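Local coordinates for protein trehalose-6-phosphate phosphatase (Cryptococcus neoformans, PDB 5DX9) that belongs to the trehalose-phosphatase family of the HAD clan and holds a magnesium ion beside a pocket occupied by a bound glycan, at residues 114-117 / 118-122; 192-195 / 196-200; 275-278 / 279-282; 296-299 / 300-303. One frame throughout, in Å; residues are numbered along the deposited sequence.

Overall arrangement
The four interactions follow one another along the chain without nesting or crossing, and each is local. Interaction 1 joins successive turns of helix 112-125, which lies with helix 148-166 against the four-stranded antiparallel sheet, consistent with a HAD cap. Interaction 2 does the same in helix 190-200, packed on the parallel strands of the main sheet, its centre about 32 Å from that of interaction 1. Interaction 3 closes a beta turn between strands 270-275 and 286-288, near the magnesium ion. Interaction 4 lies in the final helix, 291-306, between helices 8-17 and 45-56. Its centre is about 44 Å from that of interaction 1, on the opposite side of the chain's centre.

Interaction 1: 114-117 / 118-122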
loop_
_atom_site.group_PDB
_atom_site.type_symbol
_atom_site.label_atom_id
_atom_site.label_comp_id
_atom_site.label_asym_id
_atom_site.label_seq_id
_atom_site.Cartn_x
_atom_site.Cartn_y
_atom_site.Cartn_z
ATOM N N SER A 114 -1.448 -15.585 -18.237
ATOM C CA SER A 114 -2.097 -15.799 -19.528
ATOM C C SER A 114 -3.558 -16.168 -19.339
ATOM O O SER A 114 -4.438 -15.640 -20.018
ATOM C CB SER A 114 -1.385 -16.895 -20.322
ATOM O OG SER A 114 -0.030 -16.554 -20.551
ATOM N N GLU A 115 -3.804 -17.082 -18.406
ATOM C CA GLU A 115 -5.150 -17.565 -18.127
ATOM C C GLU A 115 -6.058 -16.424 -17.687
ATOM O O GLU A 115 -7.202 -16.323 -18.132
ATOM C CB GLU A 115 -5.113 -18.656 -17.052
ATOM C CG GLU A 115 -4.223 -19.842 -17.405
ATOM C CD GLU A 115 -4.043 -20.811 -16.248
ATOM O OE1 GLU A 115 -3.935 -20.356 -15.089
ATOM O OE2 GLU A 115 -4.006 -22.034 -16.499
ATOM N N VAL A 116 -5.541 -15.565 -16.815
ATOM C CA VAL A 116 -6.309 -14.431 -16.318
ATOM C C VAL A 116 -6.526 -13.390 -17.406
ATOM O O VAL A 116 -7.618 -12.833 -17.526
ATOM C CB VAL A 116 -5.621 -13.770 -15.110
ATOM C CG1 VAL A 116 -6.175 -12.367 -14.877
ATOM C CG2 VAL A 116 -5.796 -14.638 -13.872
ATOM N N GLU A 117 -5.486 -13.129 -18.196
ATOM C CA GLU A 117 -5.588 -12.169 -19.292
ATOM C C GLU A 117 -6.655 -12.601 -20.291
ATOM O O GLU A 117 -7.439 -11.782 -20.772
ATOM C CB GLU A 117 -4.242 -11.997 -20.004
ATOM C CG GLU A 117 -4.296 -11.012 -21.167
ATOM C CD GLU A 117 -2.926 -10.673 -21.737
ATOM O OE1 GLU A 117 -1.929 -11.328 -21.362
ATOM O OE2 GLU A 117 -2.850 -9.739 -22.563
ATOM N N GLU A 118 -6.684 -13.897 -20.590
ATOM C CA GLU A 118 -7.662 -14.442 -21.524
ATOM C C GLU A 118 -9.080 -14.222 -21.002
ATOM O O GLU A 118 -9.981 -13.855 -21.756
ATOM C CB GLU A 118 -7.409 -15.934 -21.765
ATOM C CG GLU A 118 -8.426 -16.591 -22.687
ATOM C CD GLU A 118 -8.256 -18.098 -22.774
ATOM O OE1 GLU A 118 -8.955 -18.726 -23.595
ATOM O OE2 GLU A 118 -7.424 -18.655 -22.022
ATOM N N ILE A 119 -9.267 -14.433 -19.704
ATOM C CA ILE A 119 -10.576 -14.248 -19.093
ATOM C C ILE A 119 -11.014 -12.785 -19.155
ATOM O O ILE A 119 -12.155 -12.482 -19.511
ATOM C CB ILE A 119 -10.581 -14.727 -17.630
ATOM C CG1 ILE A 119 -10.421 -16.248 -17.572
ATOM C CG2 ILE A 119 -11.865 -14.303 -16.938
ATOM C CD1 ILE A 119 -10.376 -16.810 -16.162
ATOM N N PHE A 120 -10.100 -11.883 -18.820
ATOM C CA PHE A 120 -10.415 -10.460 -18.789
ATOM C C PHE A 120 -10.608 -9.905 -20.196
ATOM O O PHE A 120 -11.415 -8.999 -20.406
ATOM C CB PHE A 120 -9.321 -9.680 -18.055
ATOM C CG PHE A 120 -9.402 -9.790 -16.557
ATOM C CD1 PHE A 120 -10.558 -10.249 -15.944
ATOM C CD2 PHE A 120 -8.326 -9.428 -15.762
ATOM C CE1 PHE A 120 -10.634 -10.349 -14.568
ATOM C CE2 PHE A 120 -8.397 -9.527 -14.385
ATOM C CZ PHE A 120 -9.551 -9.987 -13.787
ATOM N N LYS A 121 -9.866 -10.448 -21.157
ATOM C CA LYS A 121 -10.055 -10.077 -22.555
ATOM C C LYS A 121 -11.445 -10.486 -23.004
ATOM O O LYS A 121 -12.126 -9.746 -23.713
ATOM C CB LYS A 121 -9.003 -10.730 -23.451
ATOM C CG LYS A 121 -7.698 -9.964 -23.564
ATOM C CD LYS A 121 -6.771 -10.640 -24.560
ATOM C CE LYS A 121 -5.443 -9.918 -24.666
ATOM N NZ LYS A 121 -4.482 -10.685 -25.511
ATOM N N TYR A 122 -11.853 -11.679 -22.585
ATOM C CA TYR A 122 -13.182 -12.186 -22.879
ATOM C C TYR A 122 -14.240 -11.185 -22.442
ATOM O O TYR A 122 -15.148 -10.855 -23.205
ATOM C CB TYR A 122 -13.411 -13.529 -22.182
ATOM C CG TYR A 122 -14.827 -14.039 -22.293
ATOM C CD1 TYR A 122 -15.189 -14.920 -23.301
ATOM C CD2 TYR A 122 -15.805 -13.641 -21.390
ATOM C CE1 TYR A 122 -16.481 -15.389 -23.410
ATOM C CE2 TYR A 122 -17.102 -14.101 -21.495
ATOM C CZ TYR A 122 -17.434 -14.977 -22.507
ATOM O OH TYR A 122 -18.723 -15.445 -22.616
#
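The carbonyl O of Ser-114 accepts the backbone N-H of Glu-118, one of the i to i+4 bonds of alpha helix 112-125, which with helix 148-166 covers an antiparallel sheet, consistent with the cap of HAD-type phosphatases. Glu-115 repeats the bond to Ile-119, and CG1 of Ile-119 lies against the same carbonyl O of Glu-115, 3.3 Å away. The carboxylate of Glu-115 itself turns to a salt bridge with Arg-170. Val-116 faces inward, its CG1 anti to the backbone N (chi1 162°); its side chain and that of Phe-120 lie side by side, and CG1 approaches the ring obliquely, 3.6 Å from CE2. A compact branched residue next to a large flat one suits this buried flank, where both touch Ile-139 and Val-183 of the sheet, while the Phe-120 ring also meets Trp-141. Glu-117 returns to the polar flank. Its extended chain lies beside that of Lys-121 and points the same way, as fits opposite charges one helical turn apart. The backbones are joined by Lys-121 N to Glu-117 O at 2.8 Å, and the salt bridge is rather long, with Glu-117 OE2 3.5 Å from NZ of Lys-121 and slightly closer, 3.3 Å, to its CE.

Interaction 2: 192-195 / 196-200; sequences EIVR and RLMYE
Arg-196, Leu-197, Met-198 and Tyr-199 each give their backbone N-H to the carbonyl four residues back, Glu-192 to Arg-195 in turn, in regular alpha-helical bonds with N to O distances of 2.9 Å. Met-198, present as selenomethionine, reaches back to two residues of the preceding turn. Its chain turns at the last torsion (chi3 -59°), which folds CE back over that turn, 3.6 Å from CA of Arg-195 and 3.9 Å from CG1 of Val-194. The unbranched, flexible selenoether chain suits this place because it can bend at its end to follow the turn beneath. Leu-197 sits over the backbone, its CG 3.2 Å from the carbonyl O of Ile-193, while its contact with the side chain of Ile-193 is looser, CG to CG2 at 4.3 Å. Arg-196, extended from CG to NE, reaches Glu-200 OE1 through NE at 2.7 Å, and its two terminal nitrogens bond to Ala-245 O and Gln-95 OE1, so that NE, NH1 and NH2 of this buried guanidinium each have an acceptor. Val-194, Leu-197 and Met-198 lean on Leu-24 or Leu-22 of strand 21-25, and Val-194 and Met-198 also meet Leu-223 of helix 217-225. A helix laid with its apolar side on parallel strands in this way is characteristic of the Rossmann-like alpha/beta core of the HAD fold.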
loop_
_atom_site.group_PDB
_atom_site.type_symbol
_atom_site.label_atom_id
_atom_site.label_comp_id
_atom_site.label_asym_id
_atom_site.label_seq_id
_atom_site.Cartn_x
_atom_site.Cartn_y
_atom_site.Cartn_z
ATOM N N GLU A 192 3.160 -7.182 3.628
ATOM C CA GLU A 192 4.508 -7.734 3.702
ATOM C C GLU A 192 5.554 -6.658 3.447
ATOM O O GLU A 192 6.656 -6.714 3.986
ATOM C CB GLU A 192 4.677 -8.884 2.705
ATOM C CG GLU A 192 3.955 -10.154 3.112
ATOM C CD GLU A 192 4.451 -10.694 4.436
ATOM O OE1 GLU A 192 5.590 -10.358 4.828
ATOM O OE2 GLU A 192 3.702 -11.450 5.090
ATOM N N ILE A 193 5.202 -5.682 2.618
ATOM C CA ILE A 193 6.101 -4.573 2.327
ATOM C C ILE A 193 6.311 -3.722 3.574
ATOM O O ILE A 193 7.435 -3.342 3.900
ATOM C CB ILE A 193 5.561 -3.689 1.195
ATOM C CG1 ILE A 193 5.423 -4.504 -0.095
ATOM C CG2 ILE A 193 6.461 -2.483 0.986
ATOM C CD1 ILE A 193 6.695 -5.208 -0.521
ATOM N N VAL A 194 5.212 -3.431 4.264
ATOM C CA VAL A 194 5.258 -2.667 5.502
ATOM C C VAL A 194 6.162 -3.348 6.522
ATOM O O VAL A 194 6.916 -2.689 7.235
ATOM C CB VAL A 194 3.855 -2.493 6.108
ATOM C CG1 VAL A 194 3.944 -1.850 7.486
ATOM C CG2 VAL A 194 2.965 -1.679 5.170
ATOM N N ARG A 195 6.084 -4.673 6.576
ATOM C CA ARG A 195 6.868 -5.446 7.531
ATOM C C ARG A 195 8.342 -5.448 7.150
ATOM O O ARG A 195 9.213 -5.325 8.011
ATOM C CB ARG A 195 6.334 -6.873 7.625
ATOM C CG ARG A 195 4.874 -6.928 8.032
ATOM C CD ARG A 195 4.626 -8.001 9.065
ATOM N NE ARG A 195 4.494 -9.324 8.465
ATOM C CZ ARG A 195 3.355 -9.805 7.979
ATOM N NH1 ARG A 195 2.253 -9.066 8.015
ATOM N NH2 ARG A 195 3.317 -11.023 7.453
ATOM N N ARG A 196 8.615 -5.593 5.857
ATOM C CA ARG A 196 9.970 -5.445 5.344
ATOM C C ARG A 196 10.551 -4.099 5.764
ATOM O O ARG A 196 11.686 -4.019 6.231
ATOM C CB ARG A 196 9.989 -5.571 3.822
ATOM C CG ARG A 196 11.300 -5.133 3.185
ATOM C CD ARG A 196 11.095 -4.743 1.733
ATOM N NE ARG A 196 12.313 -4.205 1.136
ATOM C CZ ARG A 196 13.153 -4.917 0.397
ATOM N NH1 ARG A 196 12.904 -6.197 0.156
ATOM N NH2 ARG A 196 14.240 -4.348 -0.107
ATOM N N LEU A 197 9.756 -3.045 5.602
ATOM C CA LEU A 197 10.195 -1.699 5.952
ATOM C C LEU A 197 10.433 -1.540 7.453
ATOM O O LEU A 197 11.368 -0.855 7.865
ATOM C CB LEU A 197 9.177 -0.662 5.476
ATOM C CG LEU A 197 8.974 -0.593 3.963
ATOM C CD1 LEU A 197 8.276 0.697 3.578
ATOM C CD2 LEU A 197 10.303 -0.727 3.247
HETATM N N MSE A 198 9.587 -2.160 8.270
HETATM C CA MSE A 198 9.782 -2.112 9.717
HETATM C C MSE A 198 11.054 -2.857 10.121
HETATM O O MSE A 198 11.806 -2.390 10.975
HETATM C CB MSE A 198 8.566 -2.686 10.454
HETATM C CG MSE A 198 7.400 -1.709 10.570
HETATM SE SE MSE A 198 5.851 -2.407 11.549
HETATM C CE MSE A 198 5.448 -3.964 10.440
ATOM N N TYR A 199 11.294 -4.007 9.498
ATOM C CA TYR A 199 12.500 -4.776 9.781
ATOM C C TYR A 199 13.746 -3.986 9.402
ATOM O O TYR A 199 14.756 -4.032 10.101
ATOM C CB TYR A 199 12.485 -6.116 9.043
ATOM C CG TYR A 199 13.726 -6.945 9.288
ATOM C CD1 TYR A 199 13.801 -7.815 10.366
ATOM C CD2 TYR A 199 14.830 -6.846 8.449
ATOM C CE1 TYR A 199 14.934 -8.568 10.600
ATOM C CE2 TYR A 199 15.969 -7.597 8.676
ATOM C CZ TYR A 199 16.016 -8.456 9.754
ATOM O OH TYR A 199 17.144 -9.209 9.988
ATOM N N GLU A 200 13.665 -3.256 8.293
ATOM C CA GLU A 200 14.785 -2.450 7.821
ATOM C C GLU A 200 15.077 -1.275 8.743
ATOM O O GLU A 200 16.218 -0.826 8.841
ATOM C CB GLU A 200 14.515 -1.921 6.414
ATOM C CG GLU A 200 14.527 -2.958 5.312
ATOM C CD GLU A 200 14.282 -2.333 3.951
ATOM O OE1 GLU A 200 13.997 -3.078 2.990
ATOM O OE2 GLU A 200 14.373 -1.089 3.847
#

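Interaction 3: 275-278 / 279-282; sequences VGPP and AKRT
Lys-280 lays CB beside the ring of Pro-277, 3.9 Å from its CD, and the two side chains cross at about a right angle. From there the lysine is fully extended: with CG anti to the backbone N (chi1 179°) and every later torsion also near 180°, the chain runs back past Gly-276, and CD passes 4.2 Å from the CA of that glycine. At its end NZ donates to the carbonyl O of Val-275 at 3.2 Å, coming from above the carbonyl plane. The stronger partner of the ammonium is Thr-274 OG1, and a weak bond goes to the backbone O of Asp-212, a residue of the magnesium site. A long flexible cation suits this task because it gathers several oxygens that lie far from its own backbone.

The backbone beneath makes a type I beta turn from Pro-277 to Lys-280, closed by Lys-280 N to Pro-277 O at 2.9 Å. Pro-278 fits the second place of the turn, since its ring already holds phi (-48°) near the value needed there. Gly-276 has phi 157°, a value that glycine adopts readily and other residues rarely do. A water lies 2.7 Å from Lys-280 O and 3.2 Å from Pro-277 O and can bridge the two carbonyls. Val-275 pairs with Gly-211 and Gly-276 with Val-288, which ties the chain just before the turn to the neighbouring strands of the sheet. The turn follows the C-terminal end of strand 270-275, where the Val-275 side chain is about 8 Å from the magnesium ion, as is usual for a Rossmann-like fold with its active site at the strand ends.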
loop_
_atom_site.group_PDB
_atom_site.type_symbol
_atom_site.label_atom_id
_atom_site.label_comp_id
_atom_site.label_asym_id
_atom_site.label_seq_id
_atom_site.Cartn_x
_atom_site.Cartn_y
_atom_site.Cartn_z
ATOM N N VAL A 275 -8.934 5.762 4.654
ATOM C CA VAL A 275 -9.717 6.822 4.033
ATOM C C VAL A 275 -11.140 6.320 3.801
ATOM O O VAL A 275 -11.358 5.324 3.107
ATOM C CB VAL A 275 -9.105 7.299 2.703
ATOM C CG1 VAL A 275 -9.919 8.454 2.139
ATOM C CG2 VAL A 275 -7.660 7.721 2.904
ATOM N N GLY A 276 -12.099 7.015 4.399
ATOM C CA GLY A 276 -13.494 6.619 4.364
ATOM C C GLY A 276 -14.228 7.231 5.544
ATOM O O GLY A 276 -13.650 8.027 6.284
ATOM N N PRO A 277 -15.503 6.858 5.731
ATOM C CA PRO A 277 -16.344 7.416 6.796
ATOM C C PRO A 277 -16.095 6.774 8.159
ATOM O O PRO A 277 -15.579 5.658 8.231
ATOM C CB PRO A 277 -17.761 7.113 6.309
ATOM C CG PRO A 277 -17.607 5.843 5.539
ATOM C CD PRO A 277 -16.237 5.890 4.898
ATOM N N PRO A 278 -16.462 7.485 9.234
ATOM C CA PRO A 278 -16.332 7.022 10.621
ATOM C C PRO A 278 -16.863 5.601 10.818
ATOM O O PRO A 278 -16.291 4.825 11.581
ATOM C CB PRO A 278 -17.177 8.032 11.404
ATOM C CG PRO A 278 -17.126 9.277 10.577
ATOM C CD PRO A 278 -17.077 8.822 9.147
ATOM N N ALA A 279 -17.937 5.262 10.115
ATOM C CA ALA A 279 -18.589 3.975 10.314
ATOM C C ALA A 279 -17.829 2.836 9.638
ATOM O O ALA A 279 -18.104 1.666 9.902
ATOM C CB ALA A 279 -20.028 4.029 9.806
ATOM N N LYS A 280 -16.873 3.174 8.776
ATOM C CA LYS A 280 -16.143 2.153 8.026
ATOM C C LYS A 280 -15.415 1.191 8.958
ATOM O O LYS A 280 -14.617 1.607 9.794
ATOM C CB LYS A 280 -15.148 2.797 7.058
ATOM C CG LYS A 280 -14.333 1.788 6.252
ATOM C CD LYS A 280 -13.403 2.484 5.264
ATOM C CE LYS A 280 -12.547 1.481 4.506
ATOM N NZ LYS A 280 -11.625 2.137 3.531
ATOM N N ARG A 281 -15.703 -0.098 8.814
ATOM C CA ARG A 281 -15.045 -1.115 9.623
ATOM C C ARG A 281 -13.657 -1.380 9.058
ATOM O O ARG A 281 -13.500 -1.647 7.868
ATOM C CB ARG A 281 -15.880 -2.395 9.669
ATOM C CG ARG A 281 -17.284 -2.169 10.219
ATOM C CD ARG A 281 -18.112 -3.436 10.192
ATOM N NE ARG A 281 -19.514 -3.178 10.508
ATOM C CZ ARG A 281 -20.396 -4.126 10.805
ATOM N NH1 ARG A 281 -20.018 -5.398 10.837
ATOM N NH2 ARG A 281 -21.653 -3.804 11.079
ATOM N N THR A 282 -12.652 -1.300 9.921
ATOM C CA THR A 282 -11.267 -1.276 9.475
ATOM C C THR A 282 -10.330 -1.712 10.597
ATOM O O THR A 282 -10.705 -1.693 11.770
ATOM C CB THR A 282 -10.883 0.139 8.982
ATOM O OG1 THR A 282 -9.513 0.164 8.565
ATOM C CG2 THR A 282 -11.090 1.158 10.090
HETATM O O HOH W 1 -13.464 4.030 9.942
#

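Interaction 4: 296-299 / 300-303; sequences EAFE and SLLE
Helix 291-306, the last helix of the chain, brings Ser-300 back onto Glu-296 one turn earlier. The carbonyl O of Glu-296 is gripped twice, by Ser-300 N at 2.8 Å in a nearly straight bond (N-H...O 171°) and by Ser-300 OG at 3.1 Å. The two donors come from opposite faces of the carbonyl plane. The hydroxyl reaches it because OG lies beside the backbone N (chi1 -60°), a common way for serine to satisfy its polar end inside a helix. Leu-301, Leu-302 and Glu-303 continue the i to i+4 backbone bonds to Ala-297, Phe-298 and Glu-299. The side chain of Leu-302 lies against the carbonyl of Phe-298, CD1 3.3 Å from its O. On the buried flank Phe-298 and Leu-301 lie side by side and point the same way, with CD1 of Phe-298 4.1 Å from CD2 of Leu-301. Bulky apolar residues suit this face, whereas the glutamates take the polar one: Glu-299 OE1 forms a salt bridge with Arg-46, and Glu-296 adds a long, weak ion pair to the same arginine. The Phe-298 ring meets Phe-25 and Phe-208 of the central parallel strands edge-to-face. Leu-301 presses on Phe-11, Thr-12 and Tyr-15 of helix 8-17, and Leu-302 on Ala-53 and Leu-54 of helix 45-56, placing the segment between these two helices.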
loop_
_atom_site.group_PDB
_atom_site.type_symbol
_atom_site.label_atom_id
_atom_site.label_comp_id
_atom_site.label_asym_id
_atom_site.label_seq_id
_atom_site.Cartn_x
_atom_site.Cartn_y
_atom_site.Cartn_z
ATOM N N GLU A 296 -3.836 17.612 3.331
ATOM C CA GLU A 296 -3.940 18.823 4.140
ATOM C C GLU A 296 -3.447 18.598 5.567
ATOM O O GLU A 296 -2.911 19.509 6.194
ATOM C CB GLU A 296 -5.383 19.333 4.157
ATOM C CG GLU A 296 -5.878 19.825 2.805
ATOM C CD GLU A 296 -7.234 20.499 2.889
ATOM O OE1 GLU A 296 -8.004 20.172 3.819
ATOM O OE2 GLU A 296 -7.525 21.362 2.031
ATOM N N ALA A 297 -3.633 17.386 6.076
ATOM C CA ALA A 297 -3.126 17.039 7.399
ATOM C C ALA A 297 -1.619 17.256 7.470
ATOM O O ALA A 297 -1.096 17.774 8.457
ATOM C CB ALA A 297 -3.466 15.601 7.739
ATOM N N PHE A 298 -0.924 16.860 6.411
ATOM C CA PHE A 298 0.519 16.998 6.378
ATOM C C PHE A 298 0.933 18.393 5.933
ATOM O O PHE A 298 2.026 18.844 6.255
ATOM C CB PHE A 298 1.136 15.934 5.473
ATOM C CG PHE A 298 1.253 14.590 6.127
ATOM C CD1 PHE A 298 2.350 14.282 6.914
ATOM C CD2 PHE A 298 0.263 13.637 5.967
ATOM C CE1 PHE A 298 2.461 13.050 7.522
ATOM C CE2 PHE A 298 0.368 12.401 6.571
ATOM C CZ PHE A 298 1.469 12.106 7.348
ATOM N N GLU A 299 0.058 19.079 5.205
ATOM C CA GLU A 299 0.316 20.464 4.835
ATOM C C GLU A 299 0.276 21.364 6.067
ATOM O O GLU A 299 1.151 22.208 6.258
ATOM C CB GLU A 299 -0.699 20.952 3.799
ATOM C CG GLU A 299 -0.490 20.390 2.401
ATOM C CD GLU A 299 -1.467 20.963 1.398
ATOM O OE1 GLU A 299 -2.688 20.865 1.635
ATOM O OE2 GLU A 299 -1.016 21.519 0.377
ATOM N N SER A 300 -0.749 21.187 6.894
ATOM C CA SER A 300 -0.862 21.948 8.131
ATOM C C SER A 300 0.298 21.599 9.046
ATOM O O SER A 300 0.890 22.473 9.679
ATOM C CB SER A 300 -2.193 21.669 8.827
ATOM O OG SER A 300 -3.281 22.035 7.999
ATOM N N LEU A 301 0.623 20.311 9.096
ATOM C CA LEU A 301 1.736 19.822 9.895
ATOM C C LEU A 301 3.050 20.447 9.437
ATOM O O LEU A 301 3.836 20.932 10.253
ATOM C CB LEU A 301 1.817 18.296 9.815
ATOM C CG LEU A 301 2.996 17.618 10.514
ATOM C CD1 LEU A 301 3.116 18.122 11.937
ATOM C CD2 LEU A 301 2.841 16.103 10.503
ATOM N N LEU A 302 3.275 20.437 8.127
ATOM C CA LEU A 302 4.498 20.983 7.550
ATOM C C LEU A 302 4.663 22.469 7.853
ATOM O O LEU A 302 5.742 22.908 8.250
ATOM C CB LEU A 302 4.520 20.745 6.040
ATOM C CG LEU A 302 4.839 19.301 5.648
ATOM C CD1 LEU A 302 4.565 19.067 4.173
ATOM C CD2 LEU A 302 6.281 18.971 5.996
ATOM N N GLU A 303 3.595 23.236 7.661
ATOM C CA GLU A 303 3.617 24.659 7.977
ATOM C C GLU A 303 4.013 24.910 9.431
ATOM O O GLU A 303 4.805 25.807 9.721
ATOM C CB GLU A 303 2.258 25.295 7.698
ATOM C CG GLU A 303 1.959 26.466 8.609
ATOM C CD GLU A 303 1.376 27.654 7.871
ATOM O OE1 GLU A 303 1.089 27.522 6.661
ATOM O OE2 GLU A 303 1.212 28.721 8.505
#